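Side-chain contacts in SusD-like protein BACOVA_02651 (Bacteroides ovatus, PDB 5E75), which binds polysaccharide at the cell surface and probably captures xyloglucan before it is transported into the periplasm for degradation: residues 36-41 / 55-60; 270-275 / 319-324; 277-282 / 347-352; 290-295 / 302-307; 463-466 / 471-474. One frame throughout, in Å; residues are numbered along the deposited sequence.

Interaction 1: residues 36-41 / 55-60. With EDO (1,2-ethanediol), chain E.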
# COMPACT_ATOMS: atom_id res chain seq x y z
N ASN A 36 -7.39 4.64 -6.47
CA ASN A 36 -7.91 4.70 -5.11
C ASN A 36 -9.40 4.43 -5.02
O ASN A 36 -9.87 3.94 -3.99
CB ASN A 36 -7.59 6.05 -4.46
CG ASN A 36 -7.79 6.03 -2.97
OD1 ASN A 36 -6.93 5.51 -2.23
ND2 ASN A 36 -8.93 6.56 -2.50
N GLN A 37 -10.15 4.69 -6.08
CA GLN A 37 -11.60 4.64 -5.93
C GLN A 37 -12.13 3.22 -5.79
O GLN A 37 -13.27 3.03 -5.37
CB GLN A 37 -12.30 5.35 -7.09
CG GLN A 37 -12.26 4.64 -8.42
CD GLN A 37 -13.30 5.18 -9.39
OE1 GLN A 37 -12.99 5.93 -10.30
NE2 GLN A 37 -14.55 4.79 -9.17
N ARG A 38 -11.33 2.23 -6.15
CA ARG A 38 -11.80 0.85 -6.07
C ARG A 38 -10.68 -0.17 -5.96
O ARG A 38 -10.58 -0.86 -4.94
CB ARG A 38 -12.68 0.54 -7.29
CG ARG A 38 -13.47 -0.76 -7.20
CD ARG A 38 -14.78 -0.65 -7.98
NE ARG A 38 -15.72 0.27 -7.35
CZ ARG A 38 -16.60 -0.08 -6.41
NH1 ARG A 38 -16.68 -1.33 -5.97
NH2 ARG A 38 -17.41 0.84 -5.90
N SER A 39 -9.86 -0.27 -7.00
CA SER A 39 -8.95 -1.39 -7.16
C SER A 39 -7.82 -1.47 -6.13
O SER A 39 -7.26 -2.53 -5.92
CB SER A 39 -8.36 -1.40 -8.57
OG SER A 39 -7.59 -0.24 -8.81
N ILE A 40 -7.49 -0.34 -5.51
CA ILE A 40 -6.46 -0.32 -4.47
C ILE A 40 -6.75 -1.39 -3.41
O ILE A 40 -5.81 -2.03 -2.90
CB ILE A 40 -6.34 1.09 -3.87
CG1 ILE A 40 -5.15 1.16 -2.91
CG2 ILE A 40 -7.64 1.52 -3.17
CD1 ILE A 40 -4.77 2.60 -2.50
N VAL A 41 -8.02 -1.61 -3.08
CA VAL A 41 -8.39 -2.52 -2.00
C VAL A 41 -8.12 -4.00 -2.35
O VAL A 41 -7.38 -4.67 -1.65
CB VAL A 41 -9.84 -2.27 -1.55
CG1 VAL A 41 -10.32 -3.28 -0.51
CG2 VAL A 41 -9.99 -0.85 -1.01
N TRP A 55 -18.18 -12.08 -1.38
CA TRP A 55 -18.97 -11.38 -2.40
C TRP A 55 -18.24 -10.23 -3.08
O TRP A 55 -18.61 -9.85 -4.19
CB TRP A 55 -20.29 -10.90 -1.80
CG TRP A 55 -21.08 -12.04 -1.21
CD1 TRP A 55 -21.66 -13.07 -1.90
CD2 TRP A 55 -21.34 -12.28 0.17
NE1 TRP A 55 -22.27 -13.93 -1.03
CE2 TRP A 55 -22.10 -13.47 0.25
CE3 TRP A 55 -21.01 -11.60 1.35
CZ2 TRP A 55 -22.53 -13.99 1.47
CZ3 TRP A 55 -21.44 -12.12 2.55
CH2 TRP A 55 -22.19 -13.31 2.60
N ASN A 56 -17.22 -9.69 -2.44
CA ASN A 56 -16.49 -8.56 -3.00
C ASN A 56 -15.06 -8.94 -3.37
O ASN A 56 -14.18 -9.02 -2.50
CB ASN A 56 -16.53 -7.37 -2.06
CG ASN A 56 -17.91 -6.77 -1.95
OD1 ASN A 56 -18.49 -6.70 -0.86
ND2 ASN A 56 -18.47 -6.37 -3.08
N TYR A 57 -14.87 -9.20 -4.66
CA TYR A 57 -13.57 -9.51 -5.27
C TYR A 57 -12.81 -10.67 -4.64
O TYR A 57 -11.59 -10.60 -4.49
CB TYR A 57 -12.70 -8.25 -5.31
CG TYR A 57 -13.46 -7.04 -5.76
CD1 TYR A 57 -14.20 -7.07 -6.94
CD2 TYR A 57 -13.48 -5.88 -5.00
CE1 TYR A 57 -14.93 -5.96 -7.36
CE2 TYR A 57 -14.20 -4.77 -5.41
CZ TYR A 57 -14.92 -4.82 -6.59
OH TYR A 57 -15.64 -3.73 -7.01
N PRO A 58 -13.50 -11.76 -4.29
CA PRO A 58 -12.77 -12.87 -3.66
C PRO A 58 -11.72 -13.47 -4.59
O PRO A 58 -10.74 -14.07 -4.12
CB PRO A 58 -13.87 -13.90 -3.38
CG PRO A 58 -14.94 -13.59 -4.35
CD PRO A 58 -14.94 -12.10 -4.47
N GLN A 59 -11.92 -13.32 -5.89
CA GLN A 59 -11.01 -13.90 -6.86
C GLN A 59 -9.58 -13.36 -6.72
O GLN A 59 -8.64 -14.04 -7.09
CB GLN A 59 -11.50 -13.69 -8.30
CG GLN A 59 -11.69 -12.24 -8.72
CD GLN A 59 -13.06 -11.68 -8.40
OE1 GLN A 59 -13.80 -12.23 -7.59
NE2 GLN A 59 -13.40 -10.56 -9.03
N PHE A 60 -9.43 -12.15 -6.20
CA PHE A 60 -8.10 -11.60 -5.98
C PHE A 60 -7.36 -12.34 -4.87
O PHE A 60 -6.13 -12.50 -4.92
CB PHE A 60 -8.15 -10.09 -5.72
CG PHE A 60 -8.32 -9.31 -6.96
CD1 PHE A 60 -9.57 -9.16 -7.52
CD2 PHE A 60 -7.22 -8.78 -7.64
CE1 PHE A 60 -9.74 -8.47 -8.70
CE2 PHE A 60 -7.38 -8.10 -8.82
CZ PHE A 60 -8.63 -7.94 -9.35
C1 EDO E . -11.25 -9.50 -0.69
O1 EDO E . -12.24 -10.52 -1.02
C2 EDO E . -10.96 -8.49 -1.80
O2 EDO E . -10.03 -9.02 -2.74
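Two surface loops, one leading into helix 40-46 and the other into helix 58-62, are clasped together in this SusD-family protein by Arg38 and Tyr57. Arg38 NH1 donates to Tyr57 OH at 2.8 Å, with an N-H...O angle of 155°. The phenol oxygen lies close to the guanidinium plane, where the N-H bonds point, and NH1 in turn comes in at the rim of the tyrosine ring, not over a face. The two planes are steeply inclined, 75° apart, so this is a hydrogen bond at the edges of both groups and not a stack. Arginine suits the place because its long chain can span the gap: it runs extended through CB and CG, which brings CD to 3.3 Å from Tyr57 OH, and then bends about CG-CD, which swings NH1 round to the same oxygen. Across the guanidinium, NH2 has a long, weak ion pair with Asp265.

Tyr57 has a left-handed helical backbone just before Pro58. Here a 1,2-ethanediol, probably from the crystallisation liquor, has settled on the main chain. Its O1 donates to Asn56 O at 2.9 Å and its O2 to Tyr57 O at 2.8 Å, while Ser53 N gives it a further hydrogen bond. Asn71 of helix 70-95 touches both Arg38 and Tyr57, so the clasp lies against that long helix. The contact thus joins two loops that lead into short helices, in a part of the SusD-family chain whose sequence family is grouped with the TPR clan.

Interaction 2: residues 270-275 / 319-324; sequences TEVTGG and GGYTYK
The two-stranded antiparallel sheet of strands 310-311 and 321-322 presents Tyr321 to a short 3-10 segment, 270-271, and the residue after it, where Glu271 and Val272 receive it from two directions. Val272 CG1 lies over one face of the phenol ring, 3.6 Å from its centroid and only 18° off the normal, a CH-pi contact displaced toward the hydroxyl end, since CZ and CE2 are the nearest atoms at 3.5 Å. Valine suits this position: a compact branch fixed close to the backbone gives the ring a methyl group to rest on.

Glu271 comes in at the ring's edge. Tyr321 OH donates to Glu271 OE2 at 2.6 Å, reaching the carboxylate on its anti side and 28° out of its plane. The glutamate chain is extended past CG, and CG passes 3.8 Å from Tyr321 CE1. A water also donates to Glu271 OE2 and accepts from Lys324 N at 3.1 Å, linking the carboxylate to the main chain beyond the strand, while OE1 is hydrogen-bonded to Ser269 OG.

With the tyrosine hydroxyl and a water both donating to one oxygen, and the tyrosine bond short, the carboxylate is probably ionised and its charge partly spread over these donors.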
# COMPACT_ATOMS: atom_id res chain seq x y z
N THR A 270 -23.29 1.27 9.94
CA THR A 270 -23.52 2.66 10.29
C THR A 270 -23.19 2.96 11.75
O THR A 270 -23.03 4.13 12.12
CB THR A 270 -24.97 3.08 10.01
OG1 THR A 270 -25.85 2.23 10.76
CG2 THR A 270 -25.28 2.96 8.55
N GLU A 271 -23.07 1.93 12.58
CA GLU A 271 -22.72 2.15 13.97
C GLU A 271 -21.30 2.71 14.15
O GLU A 271 -20.99 3.25 15.21
CB GLU A 271 -22.88 0.86 14.77
CG GLU A 271 -21.82 -0.20 14.53
CD GLU A 271 -22.28 -1.62 14.89
OE1 GLU A 271 -23.24 -2.12 14.26
OE2 GLU A 271 -21.68 -2.24 15.79
N VAL A 272 -20.46 2.60 13.11
CA VAL A 272 -19.10 3.16 13.16
C VAL A 272 -18.87 4.25 12.11
O VAL A 272 -17.74 4.62 11.83
CB VAL A 272 -17.99 2.06 13.06
CG1 VAL A 272 -18.08 1.15 14.28
CG2 VAL A 272 -18.09 1.27 11.76
N THR A 273 -19.96 4.77 11.55
CA THR A 273 -19.87 5.88 10.61
C THR A 273 -20.81 7.03 10.98
O THR A 273 -21.03 7.92 10.16
CB THR A 273 -20.28 5.45 9.19
OG1 THR A 273 -21.66 5.09 9.22
CG2 THR A 273 -19.44 4.30 8.68
N GLY A 274 -21.34 7.02 12.19
CA GLY A 274 -22.25 8.08 12.61
C GLY A 274 -23.53 8.13 11.79
O GLY A 274 -24.15 9.19 11.65
N GLY A 275 -23.92 6.99 11.23
CA GLY A 275 -25.14 6.91 10.44
C GLY A 275 -24.94 7.04 8.94
O GLY A 275 -25.88 6.88 8.17
N GLY A 319 -19.58 7.83 24.38
CA GLY A 319 -18.61 7.31 25.34
C GLY A 319 -17.63 6.28 24.78
O GLY A 319 -17.05 5.48 25.52
N GLY A 320 -17.43 6.33 23.47
CA GLY A 320 -16.58 5.35 22.81
C GLY A 320 -17.40 4.20 22.26
O GLY A 320 -18.61 4.13 22.47
N TYR A 321 -16.74 3.30 21.54
CA TYR A 321 -17.39 2.21 20.82
C TYR A 321 -16.76 0.87 21.17
O TYR A 321 -15.53 0.72 21.16
CB TYR A 321 -17.26 2.42 19.30
CG TYR A 321 -17.76 1.25 18.48
CD1 TYR A 321 -19.11 1.04 18.30
CD2 TYR A 321 -16.89 0.35 17.91
CE1 TYR A 321 -19.57 -0.03 17.56
CE2 TYR A 321 -17.33 -0.71 17.18
CZ TYR A 321 -18.67 -0.91 17.00
OH TYR A 321 -19.09 -1.99 16.26
N THR A 322 -17.61 -0.11 21.45
CA THR A 322 -17.19 -1.48 21.64
C THR A 322 -17.79 -2.32 20.52
O THR A 322 -19.00 -2.31 20.32
CB THR A 322 -17.68 -2.04 22.98
OG1 THR A 322 -17.14 -1.26 24.04
CG2 THR A 322 -17.27 -3.47 23.15
N TYR A 323 -16.96 -3.06 19.80
CA TYR A 323 -17.46 -3.98 18.80
C TYR A 323 -18.02 -5.22 19.48
O TYR A 323 -17.33 -5.88 20.26
CB TYR A 323 -16.34 -4.39 17.83
CG TYR A 323 -16.75 -5.43 16.83
CD1 TYR A 323 -17.65 -5.13 15.81
CD2 TYR A 323 -16.24 -6.72 16.88
CE1 TYR A 323 -18.04 -6.11 14.89
CE2 TYR A 323 -16.60 -7.67 15.96
CZ TYR A 323 -17.50 -7.37 14.97
OH TYR A 323 -17.87 -8.34 14.07
N LYS A 324 -19.28 -5.54 19.18
CA LYS A 324 -19.97 -6.63 19.88
C LYS A 324 -20.35 -7.77 18.94
O LYS A 324 -21.01 -8.73 19.36
CB LYS A 324 -21.21 -6.09 20.59
CG LYS A 324 -20.84 -5.14 21.70
CD LYS A 324 -22.05 -4.46 22.30
CE LYS A 324 -21.63 -3.49 23.39
NZ LYS A 324 -22.79 -2.89 24.09
O HOH W 1 -21.37 -4.47 17.23

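Interaction 3: residues 277-282 / 347-352; sequences NCWSSY and KQMNSP
A type II beta turn from Lys347 to Asn350 brings its backbone beside the irregular chain 277-282, the closest CA atoms being those of Asn277 and Gln348, 5.5 Å apart. Met349 takes the left-handed corner of the turn, and Gln348, at the corner before it, directs its side chain at the opposing loop.

That side chain is fully extended as far as its amide, with CG trans to the main-chain nitrogen (chi1 180°), and thus long enough to bring OE1 to Asn277. Asn277 ND2 donates to Gln348 OE1 at 3.0 Å with an N-H...O angle of 158°. The acceptor lies nearly in the amide plane of Asn277, whereas the donor is tilted modestly from the carbonyl plane of Gln348. Two amides suit a surface site like this, because each can both give and accept a hydrogen bond without carrying charge.

Next to this polar pair, Trp279 and Met349 form a Met-aromatic contact. The sulfur lies beside the indole, 5.2 Å from the centroid of its six-membered ring and in the ring plane, so the thioether meets the rim and neither face. Methionine's slim, flexible chain can follow such an edge. At the other end of the indole, NE1 is hydrogen-bonded to Asp265, which helps fix the ring's rotation. Ser264 of helix 263-266 links the two loops, its OG hydrogen-bonded to both Asn277 O and Met349 N. Farther along, Ser280 OG accepts from Tyr282 N in an ST turn. The methyl of the methionine completes the edge contact: Met349 CE is 3.8 Å from Trp279 CH2.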
# COMPACT_ATOMS: atom_id res chain seq x y z
N ASN A 277 -24.12 6.03 5.21
CA ASN A 277 -24.35 4.78 4.50
C ASN A 277 -23.05 4.05 4.20
O ASN A 277 -22.06 4.68 3.81
CB ASN A 277 -25.11 5.03 3.20
CG ASN A 277 -26.52 5.54 3.44
OD1 ASN A 277 -27.19 5.16 4.40
ND2 ASN A 277 -26.97 6.43 2.56
N CYS A 278 -23.07 2.73 4.37
CA CYS A 278 -21.89 1.90 4.10
C CYS A 278 -22.37 0.47 3.87
O CYS A 278 -23.53 0.17 4.14
CB CYS A 278 -20.90 1.99 5.26
SG CYS A 278 -21.58 1.47 6.82
N TRP A 279 -21.49 -0.41 3.39
CA TRP A 279 -21.92 -1.73 2.96
C TRP A 279 -20.79 -2.78 2.91
O TRP A 279 -20.89 -3.76 2.18
CB TRP A 279 -22.59 -1.62 1.59
CG TRP A 279 -21.79 -0.80 0.60
CD1 TRP A 279 -20.70 -1.21 -0.12
CD2 TRP A 279 -22.04 0.56 0.22
NE1 TRP A 279 -20.26 -0.18 -0.93
CE2 TRP A 279 -21.06 0.91 -0.73
CE3 TRP A 279 -22.99 1.51 0.60
CZ2 TRP A 279 -21.01 2.19 -1.32
CZ3 TRP A 279 -22.94 2.77 0.02
CH2 TRP A 279 -21.95 3.10 -0.93
N SER A 280 -19.74 -2.59 3.68
CA SER A 280 -18.61 -3.53 3.60
C SER A 280 -18.95 -4.90 4.14
O SER A 280 -19.54 -5.02 5.21
CB SER A 280 -17.41 -3.01 4.38
OG SER A 280 -16.27 -3.81 4.12
N SER A 281 -18.54 -5.93 3.41
CA SER A 281 -18.57 -7.29 3.93
C SER A 281 -17.16 -7.88 4.08
O SER A 281 -16.99 -9.08 4.26
CB SER A 281 -19.43 -8.19 3.04
OG SER A 281 -18.94 -8.24 1.72
N TYR A 282 -16.13 -7.04 3.99
CA TYR A 282 -14.77 -7.52 4.26
C TYR A 282 -14.57 -7.88 5.73
O TYR A 282 -15.06 -7.20 6.64
CB TYR A 282 -13.73 -6.45 3.90
CG TYR A 282 -13.64 -6.13 2.43
CD1 TYR A 282 -13.46 -7.12 1.47
CD2 TYR A 282 -13.74 -4.82 1.99
CE1 TYR A 282 -13.37 -6.80 0.13
CE2 TYR A 282 -13.66 -4.50 0.65
CZ TYR A 282 -13.47 -5.49 -0.27
OH TYR A 282 -13.39 -5.15 -1.60
N LYS A 347 -18.84 11.46 4.82
CA LYS A 347 -20.10 11.32 4.08
C LYS A 347 -20.03 10.04 3.28
O LYS A 347 -18.98 9.38 3.24
CB LYS A 347 -20.33 12.51 3.15
CG LYS A 347 -20.76 13.78 3.85
CD LYS A 347 -21.08 14.91 2.87
CE LYS A 347 -21.83 16.06 3.55
NZ LYS A 347 -23.34 15.88 3.68
N GLN A 348 -21.15 9.63 2.69
CA GLN A 348 -21.17 8.44 1.85
C GLN A 348 -20.05 8.52 0.82
O GLN A 348 -19.89 9.54 0.15
CB GLN A 348 -22.52 8.30 1.15
CG GLN A 348 -22.63 7.09 0.25
CD GLN A 348 -24.01 6.95 -0.37
OE1 GLN A 348 -24.95 6.57 0.29
NE2 GLN A 348 -24.12 7.27 -1.66
N MET A 349 -19.26 7.45 0.72
CA MET A 349 -18.15 7.38 -0.22
C MET A 349 -17.25 8.61 -0.11
O MET A 349 -16.79 9.14 -1.12
CB MET A 349 -18.68 7.19 -1.65
CG MET A 349 -19.42 5.88 -1.81
SD MET A 349 -20.08 5.58 -3.47
CE MET A 349 -21.78 6.05 -3.28
N ASN A 350 -16.98 9.06 1.12
CA ASN A 350 -16.15 10.25 1.31
C ASN A 350 -15.46 10.21 2.67
O ASN A 350 -16.05 10.55 3.70
CB ASN A 350 -16.99 11.52 1.18
CG ASN A 350 -16.14 12.74 0.91
OD1 ASN A 350 -14.95 12.75 1.21
ND2 ASN A 350 -16.75 13.77 0.33
N SER A 351 -14.21 9.75 2.65
CA SER A 351 -13.39 9.64 3.85
C SER A 351 -12.41 10.79 3.93
O SER A 351 -11.84 11.18 2.91
CB SER A 351 -12.57 8.35 3.80
OG SER A 351 -11.63 8.33 4.86
N PRO A 352 -12.17 11.31 5.14
CA PRO A 352 -11.21 12.40 5.34
C PRO A 352 -9.75 11.92 5.48
O PRO A 352 -8.85 12.74 5.60
CB PRO A 352 -11.68 13.01 6.66
CG PRO A 352 -12.19 11.87 7.42
CD PRO A 352 -12.87 10.98 6.39

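Interaction 4: residues 290-295 / 302-307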
# COMPACT_ATOMS: atom_id res chain seq x y z
N GLN A 290 -4.03 -14.19 12.62
CA GLN A 290 -3.06 -15.00 13.34
C GLN A 290 -1.66 -14.42 13.29
O GLN A 290 -0.78 -14.84 14.04
CB GLN A 290 -3.05 -16.43 12.80
CG GLN A 290 -4.30 -17.20 13.14
CD GLN A 290 -4.41 -18.51 12.38
OE1 GLN A 290 -3.78 -18.70 11.33
NE2 GLN A 290 -5.24 -19.42 12.89
N GLN A 291 -1.41 -13.46 12.41
CA GLN A 291 -0.09 -12.83 12.34
C GLN A 291 0.17 -11.95 13.56
O GLN A 291 1.33 -11.77 13.96
CB GLN A 291 0.09 -11.98 11.07
CG GLN A 291 -0.07 -12.75 9.77
CD GLN A 291 0.76 -13.99 9.71
OE1 GLN A 291 0.24 -15.11 9.65
NE2 GLN A 291 2.06 -13.82 9.75
N TYR A 292 -0.87 -11.37 14.14
CA TYR A 292 -0.67 -10.54 15.32
C TYR A 292 -0.28 -11.39 16.51
O TYR A 292 -1.01 -12.29 16.92
CB TYR A 292 -1.92 -9.72 15.65
CG TYR A 292 -2.36 -8.83 14.50
CD1 TYR A 292 -1.75 -7.61 14.26
CD2 TYR A 292 -3.37 -9.25 13.64
CE1 TYR A 292 -2.14 -6.80 13.18
CE2 TYR A 292 -3.76 -8.46 12.56
CZ TYR A 292 -3.15 -7.24 12.35
OH TYR A 292 -3.54 -6.47 11.28
N GLU A 293 0.88 -11.10 17.08
CA GLU A 293 1.28 -11.74 18.32
C GLU A 293 0.28 -11.36 19.41
O GLU A 293 -0.38 -10.34 19.34
CB GLU A 293 2.70 -11.32 18.68
CG GLU A 293 3.70 -11.84 17.63
CD GLU A 293 5.12 -11.32 17.78
OE1 GLU A 293 5.51 -10.98 18.91
OE2 GLU A 293 5.84 -11.26 16.76
N LEU A 294 0.15 -12.22 20.41
CA LEU A 294 -0.84 -12.02 21.46
C LEU A 294 -0.74 -10.64 22.10
O LEU A 294 -1.76 -10.00 22.36
CB LEU A 294 -0.71 -13.11 22.52
CG LEU A 294 -1.71 -13.08 23.68
CD1 LEU A 294 -3.15 -13.07 23.19
CD2 LEU A 294 -1.44 -14.30 24.55
N ALA A 295 0.49 -10.16 22.30
CA ALA A 295 0.73 -8.88 22.92
C ALA A 295 0.46 -7.71 21.98
O ALA A 295 0.35 -6.58 22.44
CB ALA A 295 2.15 -8.80 23.43
N ALA A 302 -6.21 -1.38 15.82
CA ALA A 302 -6.25 -0.27 14.88
C ALA A 302 -6.48 -0.73 13.45
O ALA A 302 -6.73 0.08 12.56
CB ALA A 302 -4.97 0.55 14.96
N THR A 303 -6.37 -2.03 13.21
CA THR A 303 -6.54 -2.56 11.86
C THR A 303 -7.90 -3.24 11.64
O THR A 303 -8.57 -2.99 10.61
CB THR A 303 -5.38 -3.51 11.48
OG1 THR A 303 -4.13 -2.84 11.70
CG2 THR A 303 -5.45 -3.89 10.03
N PHE A 304 -8.31 -4.09 12.58
CA PHE A 304 -9.59 -4.80 12.52
C PHE A 304 -10.32 -4.72 13.85
O PHE A 304 -9.70 -4.82 14.90
CB PHE A 304 -9.40 -6.29 12.20
CG PHE A 304 -8.68 -6.54 10.92
CD1 PHE A 304 -9.32 -6.34 9.70
CD2 PHE A 304 -7.35 -6.95 10.92
CE1 PHE A 304 -8.63 -6.54 8.50
CE2 PHE A 304 -6.67 -7.16 9.74
CZ PHE A 304 -7.31 -6.95 8.52
N PHE A 305 -11.64 -4.59 13.80
CA PHE A 305 -12.50 -4.78 14.97
C PHE A 305 -12.51 -6.27 15.31
O PHE A 305 -12.64 -7.08 14.41
CB PHE A 305 -13.92 -4.34 14.67
CG PHE A 305 -14.08 -2.86 14.39
CD1 PHE A 305 -14.05 -1.93 15.43
CD2 PHE A 305 -14.31 -2.38 13.09
CE1 PHE A 305 -14.22 -0.58 15.19
CE2 PHE A 305 -14.48 -1.03 12.86
CZ PHE A 305 -14.44 -0.14 13.91
N THR A 306 -12.39 -6.64 16.58
CA THR A 306 -12.69 -8.00 17.02
C THR A 306 -13.48 -7.90 18.31
O THR A 306 -13.46 -6.87 18.97
CB THR A 306 -11.43 -8.87 17.22
OG1 THR A 306 -10.55 -8.26 18.17
CG2 THR A 306 -10.68 -9.10 15.88
N LYS A 307 -14.18 -8.98 18.65
CA LYS A 307 -15.18 -8.94 19.71
C LYS A 307 -14.65 -8.37 21.02
O LYS A 307 -13.65 -8.84 21.56
CB LYS A 307 -15.72 -10.35 19.95
CG LYS A 307 -16.94 -10.38 20.87
CD LYS A 307 -17.54 -11.76 20.91
CE LYS A 307 -18.92 -11.73 21.54
NZ LYS A 307 -19.51 -13.09 21.59
O HOH W 2 -2.14 -4.34 10.58
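Tyr292 reaches from the chain just beyond helix 286-291 toward Thr303 and Phe304, at the end of helix 297-303. Its CB already points at that opposing segment, with CG set beside the backbone N (chi1 -58°), so the ring extends across the gap. Along the ring's flank, Tyr292 CE2 comes within 4.2 Å of Phe304 CD2, an apolar contact at an oblique tilt. The tip does most of the touching. Tyr292 OH packs against Thr303 CG2 at 3.4 Å and against Phe304 CE2 at 3.6 Å.

The hydroxyl's polar need is met by a water lying in the plane of the ring, at its edge, 2.6 Å from Tyr292 OH. The same water donates to Thr303 OG1 at 2.7 Å and so bridges the two residues. Threonine fits here by having two unlike branches: its methyl packs against the phenol oxygen and over one face of the Phe304 ring, while its hydroxyl takes the water and is also hydrogen-bonded to Arg299 O.

Tyr292 also touches Val413 of helix 404-415 and Arg300 of helix 297-303, and Phe304 lies on Met288 and Leu289 of helix 286-291, so the contact fills the junction of these three helices.

Interaction 5: residues 463-466 / 471-474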
# COMPACT_ATOMS: atom_id res chain seq x y z
N GLY A 463 -14.03 -20.32 15.01
CA GLY A 463 -14.99 -21.40 14.84
C GLY A 463 -16.36 -20.88 14.47
O GLY A 463 -16.51 -19.99 13.64
N LYS A 464 -17.40 -21.44 15.09
CA LYS A 464 -18.76 -21.03 14.79
C LYS A 464 -19.63 -21.28 16.01
O LYS A 464 -19.18 -21.87 16.99
CB LYS A 464 -19.32 -21.82 13.60
CG LYS A 464 -19.60 -23.28 13.88
CD LYS A 464 -20.02 -24.02 12.62
CE LYS A 464 -21.50 -23.84 12.32
NZ LYS A 464 -21.86 -24.40 10.99
N TYR A 465 -20.86 -20.80 15.96
CA TYR A 465 -21.84 -21.15 16.99
C TYR A 465 -22.69 -22.33 16.55
O TYR A 465 -22.84 -22.60 15.36
CB TYR A 465 -22.72 -19.95 17.33
CG TYR A 465 -22.00 -18.89 18.13
CD1 TYR A 465 -21.59 -19.12 19.44
CD2 TYR A 465 -21.72 -17.65 17.58
CE1 TYR A 465 -20.93 -18.16 20.17
CE2 TYR A 465 -21.06 -16.68 18.29
CZ TYR A 465 -20.66 -16.93 19.58
OH TYR A 465 -20.01 -15.95 20.29
N ASP A 466 -23.22 -23.06 17.52
CA ASP A 466 -24.16 -24.15 17.24
C ASP A 466 -25.47 -23.50 16.82
O ASP A 466 -25.56 -22.28 16.72
CB ASP A 466 -24.35 -25.02 18.49
CG ASP A 466 -24.76 -26.46 18.18
OD1 ASP A 466 -24.94 -26.83 17.00
OD2 ASP A 466 -24.92 -27.23 19.15
N THR A 471 -23.51 -21.31 21.78
CA THR A 471 -22.54 -22.35 22.10
C THR A 471 -21.43 -22.38 21.04
O THR A 471 -21.66 -22.75 19.89
CB THR A 471 -23.22 -23.74 22.19
OG1 THR A 471 -24.21 -23.70 23.22
CG2 THR A 471 -22.21 -24.83 22.51
N PHE A 472 -20.23 -22.01 21.46
CA PHE A 472 -19.11 -21.88 20.54
C PHE A 472 -18.48 -23.24 20.22
O PHE A 472 -18.21 -24.05 21.12
CB PHE A 472 -18.08 -20.92 21.14
CG PHE A 472 -16.89 -20.67 20.27
CD1 PHE A 472 -17.00 -19.88 19.13
CD2 PHE A 472 -15.65 -21.20 20.60
CE1 PHE A 472 -15.88 -19.64 18.34
CE2 PHE A 472 -14.54 -20.95 19.81
CZ PHE A 472 -14.66 -20.17 18.68
N LEU A 473 -18.27 -23.49 18.93
CA LEU A 473 -17.62 -24.71 18.44
C LEU A 473 -16.32 -24.31 17.77
O LEU A 473 -16.34 -23.55 16.80
CB LEU A 473 -18.52 -25.42 17.43
CG LEU A 473 -19.91 -25.79 17.98
CD1 LEU A 473 -20.82 -26.23 16.84
CD2 LEU A 473 -19.82 -26.87 19.05
N GLU A 474 -15.21 -24.80 18.30
CA GLU A 474 -13.89 -24.30 17.92
C GLU A 474 -13.13 -25.18 16.93
O GLU A 474 -13.13 -26.40 17.03
CB GLU A 474 -13.02 -24.09 19.16
CG GLU A 474 -11.65 -23.48 18.84
CD GLU A 474 -10.90 -22.96 20.06
OE1 GLU A 474 -11.40 -23.13 21.19
OE2 GLU A 474 -9.80 -22.40 19.88
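Phe472 and Tyr465 stand side by side on one face of a three-stranded antiparallel sheet, as a non-hydrogen-bonded pair of the hairpin made by strands 460-465 and 472-474. Their side chains cross at about a right angle. Tyr465 CE1 lies at the edge of the phenylalanine ring and meets Phe472 CB at 4.1 Å, while Tyr465 CD1 is 3.8 Å from Phe472 N; Tyr465 in turn has Thr471 C near its own ring edge. The far end of the Phe472 ring reaches Gly463, with CZ 3.7 Å from Gly463 N. Both aromatic residues also touch Ala451 and Ile453 of strand 451-454, so large flat side chains suit this face by spanning neighbouring strands.

Lys464 and Leu473 form the hydrogen-bonded pair and direct their side chains to the other face. Lys464 N donates to Leu473 O at 2.9 Å, and Leu473 N returns a nearly straight bond to Lys464 O at 2.7 Å. Leu473 CD1 reaches along to Asp466 CA, 4.0 Å away. Having no side chain, Gly463 lets its CA come to 3.2 Å from Leu473 O in a CA-H...O contact. Toward the turn, the ladder ends with Asp466 N donating to Thr471 O at 2.9 Å.

Overall arrangement
The five contacts form a chain across the protein in the order 1, 3, 2, 4, 5. Interactions 1 and 3 have centres 14 Å apart and meet where Asn56 OD1 packs 3.0 Å from Ser281 OG. Interactions 3 and 2, also 14 Å apart, alternate along the sequence and touch through Cys278 SG, 3.6 Å from Thr270 N. Interaction 4 is nested within the loop closed by interaction 2, and Phe305 CE1 packs 3.7 Å from Tyr321 CE2. A weak hydrogen bond, Lys307 NZ to Tyr465 OH, joins interaction 4 to the outlying hairpin of interaction 5, about 30 Å from interaction 1 between centres. The 1,2-ethanediol belongs to interaction 1, on the main chain of Asn56 and Tyr57.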